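Local atomic coordinates of DYNE8 (Micromonospora chersina, PDB entry 4AMM), a protein that contains, in the piece crystallised, the acyltransferase domain of an iterative enediyne polyketide synthase, which probably loads acyl units for assembly of the dynemicin polyketide. Residues G95-A107 / L340-L354. Numbering follows the deposited sequence.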
ATOM      1  N   GLY A  95      21.689   8.994  -0.483  1.00 27.95           N
ATOM      2  CA  GLY A  95      20.938   7.715  -0.178  1.00 21.44           C
ATOM      3  C   GLY A  95      21.931   6.567  -0.201  1.00 23.97           C
ATOM      4  O   GLY A  95      23.203   6.803  -0.360  1.00 25.95           O
ATOM      5  N   PRO A  96      21.452   5.351  -0.175  1.00 21.63           N
ATOM      6  CA  PRO A  96      20.045   4.941  -0.275  1.00 20.19           C
ATOM      7  C   PRO A  96      19.301   5.217   0.975  1.00 19.98           C
ATOM      8  O   PRO A  96      19.897   5.428   2.061  1.00 20.65           O
ATOM      9  CB  PRO A  96      20.133   3.463  -0.545  1.00 20.24           C
ATOM     10  CG  PRO A  96      21.464   3.048   0.147  1.00 24.99           C
ATOM     11  CD  PRO A  96      22.356   4.187  -0.263  1.00 23.84           C
ATOM     12  N   LEU A  97      17.976   5.373   0.836  1.00 16.07           N
ATOM     13  CA  LEU A  97      17.078   5.436   1.960  1.00 15.92           C
ATOM     14  C   LEU A  97      16.521   4.043   2.263  1.00 14.97           C
ATOM     15  O   LEU A  97      16.774   3.107   1.531  1.00 20.27           O
ATOM     16  CB  LEU A  97      15.887   6.338   1.597  1.00 16.53           C
ATOM     17  CG  LEU A  97      16.306   7.667   1.086  1.00 20.31           C
ATOM     18  CD1 LEU A  97      15.100   8.543   0.993  1.00 24.95           C
ATOM     19  CD2 LEU A  97      17.212   8.367   2.026  1.00 21.24           C
ATOM     20  N   ARG A  98      15.829   3.901   3.364  1.00 13.90           N
ATOM     21  CA  ARG A  98      15.187   2.631   3.734  1.00 15.25           C
ATOM     22  C   ARG A  98      13.778   2.615   3.126  1.00 14.02           C
ATOM     23  O   ARG A  98      13.004   3.554   3.389  1.00 14.75           O
ATOM     24  CB  ARG A  98      15.030   2.548   5.233  1.00 15.76           C
ATOM     25  CG  ARG A  98      16.407   2.311   5.883  1.00 17.61           C
ATOM     26  CD  ARG A  98      16.306   2.296   7.442  1.00 20.71           C
ATOM     27  NE  ARG A  98      15.565   1.154   7.889  1.00 20.71           N
ATOM     28  CZ  ARG A  98      16.075  -0.058   8.084  1.00 20.66           C
ATOM     29  NH1 ARG A  98      17.378  -0.287   7.858  1.00 23.32           N
ATOM     30  NH2 ARG A  98      15.330  -1.068   8.499  1.00 24.88           N
ATOM     31  N   VAL A  99      13.485   1.571   2.330  1.00 12.54           N
ATOM     32  CA  VAL A  99      12.158   1.461   1.658  1.00 13.27           C
ATOM     33  C   VAL A  99      11.478   0.292   2.191  1.00 12.60           C
ATOM     34  O   VAL A  99      12.012  -0.814   2.244  1.00 13.51           O
ATOM     35  CB  VAL A  99      12.339   1.342   0.116  1.00 12.80           C
ATOM     36  CG1 VAL A  99      10.956   1.156  -0.529  1.00 15.46           C
ATOM     37  CG2 VAL A  99      12.959   2.629  -0.444  1.00 14.53           C
ATOM     38  N   GLY A 100      10.163   0.465   2.557  1.00 11.95           N
ATOM     39  CA  GLY A 100       9.342  -0.663   3.016  1.00 12.61           C
ATOM     40  C   GLY A 100       8.242  -0.923   2.022  1.00 12.05           C
ATOM     41  O   GLY A 100       7.839   0.009   1.336  1.00 12.96           O
ATOM     42  N   LEU A 101       7.738  -2.142   1.962  1.00 11.64           N
ATOM     43  CA  LEU A 101       6.582  -2.480   1.134  1.00 11.39           C
ATOM     44  C   LEU A 101       5.285  -2.591   1.913  1.00 11.35           C
ATOM     45  O   LEU A 101       5.241  -3.064   3.021  1.00 12.15           O
ATOM     46  CB  LEU A 101       6.792  -3.790   0.375  1.00 12.11           C
ATOM     47  CG  LEU A 101       8.127  -3.914  -0.390  1.00 11.41           C
ATOM     48  CD1 LEU A 101       8.147  -5.269  -1.068  1.00 12.72           C
ATOM     49  CD2 LEU A 101       8.212  -2.816  -1.423  1.00 14.88           C
ATOM     50  N   LEU A 102       4.235  -2.141   1.248  1.00 11.70           N
ATOM     51  CA  LEU A 102       2.814  -2.311   1.767  1.00 11.16           C
ATOM     52  C   LEU A 102       2.001  -3.147   0.842  1.00 10.44           C
ATOM     53  O   LEU A 102       1.904  -2.813  -0.338  1.00 12.25           O
ATOM     54  CB  LEU A 102       2.184  -0.927   1.881  1.00 11.50           C
ATOM     55  CG  LEU A 102       2.949   0.135   2.685  1.00 10.85           C
ATOM     56  CD1 LEU A 102       2.228   1.534   2.547  1.00 15.20           C
ATOM     57  CD2 LEU A 102       3.057  -0.208   4.136  1.00 16.63           C
ATOM     58  N   PHE A 103       1.410  -4.236   1.373  1.00  9.78           N
ATOM     59  CA  PHE A 103       0.583  -5.084   0.524  1.00 11.01           C
ATOM     60  C   PHE A 103      -0.896  -4.924   0.951  1.00 11.21           C
ATOM     61  O   PHE A 103      -1.243  -5.239   2.107  1.00 11.19           O
ATOM     62  CB  PHE A 103       0.986  -6.547   0.699  1.00 12.20           C
ATOM     63  CG  PHE A 103       2.318  -6.861  -0.010  1.00 11.66           C
ATOM     64  CD1 PHE A 103       2.288  -7.181  -1.342  1.00 12.64           C
ATOM     65  CD2 PHE A 103       3.548  -6.819   0.656  1.00 11.38           C
ATOM     66  CE1 PHE A 103       3.488  -7.454  -2.059  1.00 12.65           C
ATOM     67  CE2 PHE A 103       4.771  -7.080  -0.089  1.00 12.82           C
ATOM     68  CZ  PHE A 103       4.728  -7.409  -1.411  1.00 11.96           C
ATOM     69  N   PRO A 104      -1.733  -4.401   0.030  1.00 11.99           N
ATOM     70  CA  PRO A 104      -3.109  -4.066   0.432  1.00 12.36           C
ATOM     71  C   PRO A 104      -3.983  -5.265   0.596  1.00 12.73           C
ATOM     72  O   PRO A 104      -3.782  -6.389   0.062  1.00 13.47           O
ATOM     73  CB  PRO A 104      -3.585  -3.236  -0.754  1.00 14.13           C
ATOM     74  CG  PRO A 104      -2.874  -3.852  -1.928  1.00 14.52           C
ATOM     75  CD  PRO A 104      -1.438  -4.135  -1.376  1.00 12.29           C
ATOM     76  N   GLY A 105      -5.092  -4.981   1.298  1.00 14.20           N
ATOM     77  CA  GLY A 105      -6.216  -5.971   1.322  1.00 15.56           C
ATOM     78  C   GLY A 105      -7.366  -5.450   0.486  1.00 16.90           C
ATOM     79  O   GLY A 105      -7.212  -4.577  -0.422  1.00 18.79           O
ATOM     80  N   GLN A 106      -8.533  -6.007   0.823  1.00 19.71           N
ATOM     81  CA  GLN A 106      -9.732  -5.588   0.102  1.00 23.29           C
ATOM     82  C   GLN A 106     -10.179  -4.141   0.408  1.00 25.44           C
ATOM     83  O   GLN A 106      -9.988  -3.659   1.513  1.00 28.58           O
ATOM     84  CB  GLN A 106     -10.754  -6.742   0.304  1.00 24.68           C
ATOM     85  CG  GLN A 106     -12.105  -6.544  -0.203  1.00 29.73           C
ATOM     86  CD  GLN A 106     -12.998  -7.685   0.258  1.00 29.92           C
ATOM     87  OE1 GLN A 106     -13.937  -7.497   1.029  1.00 33.92           O
ATOM     88  NE2 GLN A 106     -12.686  -8.847  -0.171  1.00 29.86           N
ATOM     89  N   ALA A 107     -10.727  -3.424  -0.590  1.00 27.56           N
ATOM     90  CA  ALA A 107     -11.289  -2.072  -0.439  1.00 28.63           C
ATOM     91  C   ALA A 107     -12.355  -2.062   0.652  1.00 28.78           C
ATOM     92  O   ALA A 107     -13.011  -3.068   0.895  1.00 29.29           O
ATOM     93  CB  ALA A 107     -11.910  -1.635  -1.769  1.00 29.93           C
ATOM     94  N   LEU A 340       7.892  -0.948  10.952  1.00 17.00           N
ATOM     95  CA  LEU A 340       8.614  -0.892   9.700  1.00 18.12           C
ATOM     96  C   LEU A 340       9.303   0.449   9.634  1.00 21.05           C
ATOM     97  O   LEU A 340       8.681   1.465   9.462  1.00 22.68           O
ATOM     98  CB  LEU A 340       7.587  -1.201   8.546  1.00 18.58           C
ATOM     99  CG  LEU A 340       8.015  -1.328   7.107  1.00 17.84           C
ATOM    100  CD1 LEU A 340       9.187  -2.331   6.869  1.00 19.65           C
ATOM    101  CD2 LEU A 340       6.770  -1.655   6.235  1.00 19.56           C
ATOM    102  N   ASP A 341      10.614   0.483   9.839  1.00 21.61           N
ATOM    103  CA  ASP A 341      11.397   1.732   9.879  1.00 23.34           C
ATOM    104  C   ASP A 341      11.847   2.038   8.457  1.00 21.81           C
ATOM    105  O   ASP A 341      12.705   1.345   7.907  1.00 23.79           O
ATOM    106  CB  ASP A 341      12.557   1.518  10.834  1.00 23.52           C
ATOM    107  CG  ASP A 341      13.652   2.661  10.735  1.00 31.59           C
ATOM    108  OD1 ASP A 341      13.349   3.807  10.272  1.00 33.79           O
ATOM    109  OD2 ASP A 341      14.829   2.369  11.107  1.00 35.98           O
ATOM    110  N   ALA A 342      11.177   2.993   7.820  1.00 21.06           N
ATOM    111  CA  ALA A 342      11.423   3.206   6.421  1.00 18.42           C
ATOM    112  C   ALA A 342      11.144   4.648   6.130  1.00 18.84           C
ATOM    113  O   ALA A 342      10.123   5.200   6.562  1.00 19.42           O
ATOM    114  CB  ALA A 342      10.500   2.322   5.529  1.00 20.44           C
ATOM    115  N   ASP A 343      12.007   5.297   5.401  1.00 17.48           N
ATOM    116  CA  ASP A 343      11.786   6.629   4.958  1.00 17.49           C
ATOM    117  C   ASP A 343      10.732   6.774   3.890  1.00 17.30           C
ATOM    118  O   ASP A 343      10.072   7.825   3.774  1.00 20.00           O
ATOM    119  CB  ASP A 343      13.083   7.150   4.365  1.00 18.82           C
ATOM    120  CG  ASP A 343      14.261   6.989   5.317  1.00 23.86           C
ATOM    121  OD1 ASP A 343      14.171   7.637   6.395  1.00 30.32           O
ATOM    122  OD2 ASP A 343      15.210   6.214   5.064  1.00 22.50           O
ATOM    123  N   LEU A 344      10.535   5.712   3.123  1.00 14.91           N
ATOM    124  CA  LEU A 344       9.553   5.745   2.099  0.50 15.37           C
ATOM    125  C   LEU A 344       8.888   4.345   2.017  1.00 14.01           C
ATOM    126  O   LEU A 344       9.527   3.312   2.186  1.00 14.34           O
ATOM    127  CB  LEU A 344      10.296   6.203   0.829  0.50 16.21           C
ATOM    128  CG  LEU A 344       9.542   6.365  -0.447  0.50 18.31           C
ATOM    129  CD1 LEU A 344      10.351   7.318  -1.256  0.50 19.83           C
ATOM    130  CD2 LEU A 344       9.443   4.981  -1.102  0.50 21.87           C
ATOM    131  N   LEU A 345       7.571   4.326   1.778  1.00 13.91           N
ATOM    132  CA  LEU A 345       6.844   3.061   1.647  1.00 12.66           C
ATOM    133  C   LEU A 345       6.319   2.978   0.235  1.00 11.95           C
ATOM    134  O   LEU A 345       5.807   3.989  -0.299  1.00 12.33           O
ATOM    135  CB  LEU A 345       5.669   3.070   2.638  1.00 12.27           C
ATOM    136  CG  LEU A 345       6.122   3.113   4.065  1.00 13.56           C
ATOM    137  CD1 LEU A 345       5.077   3.592   5.003  1.00 16.30           C
ATOM    138  CD2 LEU A 345       6.641   1.741   4.481  1.00 15.08           C
ATOM    139  N   VAL A 346       6.361   1.832  -0.387  1.00 11.52           N
ATOM    140  CA  VAL A 346       5.803   1.616  -1.690  1.00 11.84           C
ATOM    141  C   VAL A 346       4.757   0.536  -1.596  1.00 12.33           C
ATOM    142  O   VAL A 346       5.013  -0.585  -1.101  1.00 12.09           O
ATOM    143  CB  VAL A 346       6.938   1.163  -2.708  1.00 13.29           C
ATOM    144  CG1 VAL A 346       6.276   0.834  -4.065  1.00 13.41           C
ATOM    145  CG2 VAL A 346       7.933   2.338  -2.839  1.00 15.83           C
ATOM    146  N   GLU A 347       3.536   0.866  -1.988  1.00 12.43           N
ATOM    147  CA  GLU A 347       2.434  -0.125  -2.019  1.00 12.55           C
ATOM    148  C   GLU A 347       2.479  -0.965  -3.282  1.00 13.12           C
ATOM    149  O   GLU A 347       2.621  -0.426  -4.410  1.00 14.98           O
ATOM    150  CB  GLU A 347       1.112   0.665  -1.838  1.00 13.30           C
ATOM    151  CG  GLU A 347      -0.144  -0.223  -1.821  1.00 17.21           C
ATOM    152  CD  GLU A 347      -1.411   0.587  -1.540  1.00 20.48           C
ATOM    153  OE1 GLU A 347      -1.353   1.832  -1.470  1.00 18.11           O
ATOM    154  OE2 GLU A 347      -2.375  -0.058  -1.195  1.00 20.47           O
ATOM    155  N   VAL A 348       2.388  -2.282  -3.065  1.00 12.97           N
ATOM    156  CA  VAL A 348       2.539  -3.295  -4.167  1.00 15.37           C
ATOM    157  C   VAL A 348       1.233  -4.079  -4.382  1.00 17.53           C
ATOM    158  O   VAL A 348       0.975  -5.120  -3.778  1.00 18.00           O
ATOM    159  CB  VAL A 348       3.645  -4.271  -3.730  1.00 14.75           C
ATOM    160  CG1 VAL A 348       4.041  -5.279  -4.862  1.00 16.39           C
ATOM    161  CG2 VAL A 348       4.929  -3.529  -3.335  1.00 18.55           C
ATOM    162  N   GLY A 349       0.361  -3.532  -5.209  1.00 19.21           N
ATOM    163  CA  GLY A 349      -0.961  -4.149  -5.272  1.00 19.71           C
ATOM    164  C   GLY A 349      -1.745  -3.117  -5.972  1.00 20.70           C
ATOM    165  O   GLY A 349      -1.255  -2.031  -6.401  1.00 21.47           O
ATOM    166  N   PRO A 350      -3.016  -3.475  -6.187  1.00 19.28           N
ATOM    167  CA  PRO A 350      -3.917  -2.604  -6.895  1.00 19.44           C
ATOM    168  C   PRO A 350      -4.431  -1.529  -5.952  1.00 18.06           C
ATOM    169  O   PRO A 350      -4.619  -1.788  -4.773  1.00 19.81           O
ATOM    170  CB  PRO A 350      -5.062  -3.576  -7.282  1.00 20.08           C
ATOM    171  CG  PRO A 350      -5.044  -4.664  -6.317  1.00 19.63           C
ATOM    172  CD  PRO A 350      -3.625  -4.736  -5.719  1.00 18.99           C
ATOM    173  N   GLY A 351      -4.663  -0.361  -6.536  1.00 20.19           N
ATOM    174  CA  GLY A 351      -5.219   0.800  -5.860  1.00 19.33           C
ATOM    175  C   GLY A 351      -4.186   1.464  -4.956  1.00 18.20           C
ATOM    176  O   GLY A 351      -2.995   1.163  -5.026  1.00 21.28           O
ATOM    177  N   ARG A 352      -4.636   2.348  -4.096  1.00 17.23           N
ATOM    178  CA  ARG A 352      -3.774   3.056  -3.149  1.00 16.82           C
ATOM    179  C   ARG A 352      -4.319   3.121  -1.735  1.00 16.82           C
ATOM    180  O   ARG A 352      -4.030   4.075  -0.990  1.00 18.48           O
ATOM    181  CB  ARG A 352      -3.291   4.435  -3.672  1.00 18.85           C
ATOM    182  CG  ARG A 352      -4.399   5.410  -3.766  1.00 21.52           C
ATOM    183  CD  ARG A 352      -3.831   6.816  -4.245  1.00 21.11           C
ATOM    184  NE  ARG A 352      -2.831   7.302  -3.270  1.00 25.61           N
ATOM    185  CZ  ARG A 352      -3.127   7.933  -2.129  1.00 24.97           C
ATOM    186  NH1 ARG A 352      -4.401   8.242  -1.826  1.00 25.63           N
ATOM    187  NH2 ARG A 352      -2.125   8.304  -1.316  1.00 26.42           N
ATOM    188  N   MET A 353      -5.042   2.055  -1.362  1.00 16.26           N
ATOM    189  CA  MET A 353      -5.649   1.960   0.002  0.50 17.28           C
ATOM    190  C   MET A 353      -4.652   2.203   1.066  1.00 15.96           C
ATOM    191  O   MET A 353      -4.879   2.997   1.984  1.00 16.82           O
ATOM    192  CB  MET A 353      -6.243   0.540   0.216  0.50 18.85           C
ATOM    193  CG  MET A 353      -6.547   0.168   1.674  0.50 18.27           C
ATOM    194  SD  MET A 353      -7.043  -1.608   1.834  0.50 19.10           S
ATOM    195  CE  MET A 353      -7.512  -1.461   3.529  0.50 14.29           C
ATOM    196  N   LEU A 354      -3.505   1.488   0.989  1.00 16.18           N
ATOM    197  CA  LEU A 354      -2.579   1.567   2.067  1.00 15.84           C
ATOM    198  C   LEU A 354      -1.672   2.751   2.081  1.00 15.03           C
ATOM    199  O   LEU A 354      -1.165   3.161   3.127  1.00 15.89           O
ATOM    200  CB  LEU A 354      -1.646   0.302   2.242  1.00 17.65           C
ATOM    201  CG  LEU A 354      -2.372  -0.949   2.496  1.00 15.78           C
ATOM    202  CD1 LEU A 354      -1.287  -2.046   2.848  1.00 13.97           C
ATOM    203  CD2 LEU A 354      -3.234  -0.775   3.780  1.00 19.46           C
TER
HETATM  204  O   HOH W   1      12.496  -1.864   9.526  1.00 21.65           O
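L102 lays its CD1 against L345 CB at 3.8 Å, while its CB meets CD1 of L354, so one leucine spans the strand 344-347 and the start of helix 353-360. On the other face V99 CG1 touches V346 CG2, and L101 CD2 reaches V348 CG2 at 3.9 Å. The F103 ring lies alongside V348, its CE1 3.6 Å from CG1; the ring also touches A181 and A182 of helix 178-185, which follows the GxSxG sequence that probably forms the nucleophile elbow. Strands 99-103 and 344-347 are parallel neighbours within the five-stranded central sheet of the acyltransferase fold, joined by backbone hydrogen bonds from G100 N to L344 O, V346 N to G100 O, L102 N to V346 O and V348 N to L102 O. Beyond the strand end, E347 runs out straight (chi1 -179°), carrying its carboxylate to two first-turn amides of helix 353-360: OE2 takes L354 N at 2.9 Å, OE1 S355 N. P104 CB lies 3.4 Å from E347 OE2. At the opposite end, R98 bends at chi3 (67°) to give NE to D341 O at 2.9 Å, with D341 OD2 adding charge attraction from outside the guanidinium plane and a water joining NH2 to D341 N. With an alanine in place of D343 the carboxylate is gone, and the R98 N-H is likely to be left without its acceptor, OD2, which it now meets at 2.9 Å on the anti lone pair, nearly straight (170°).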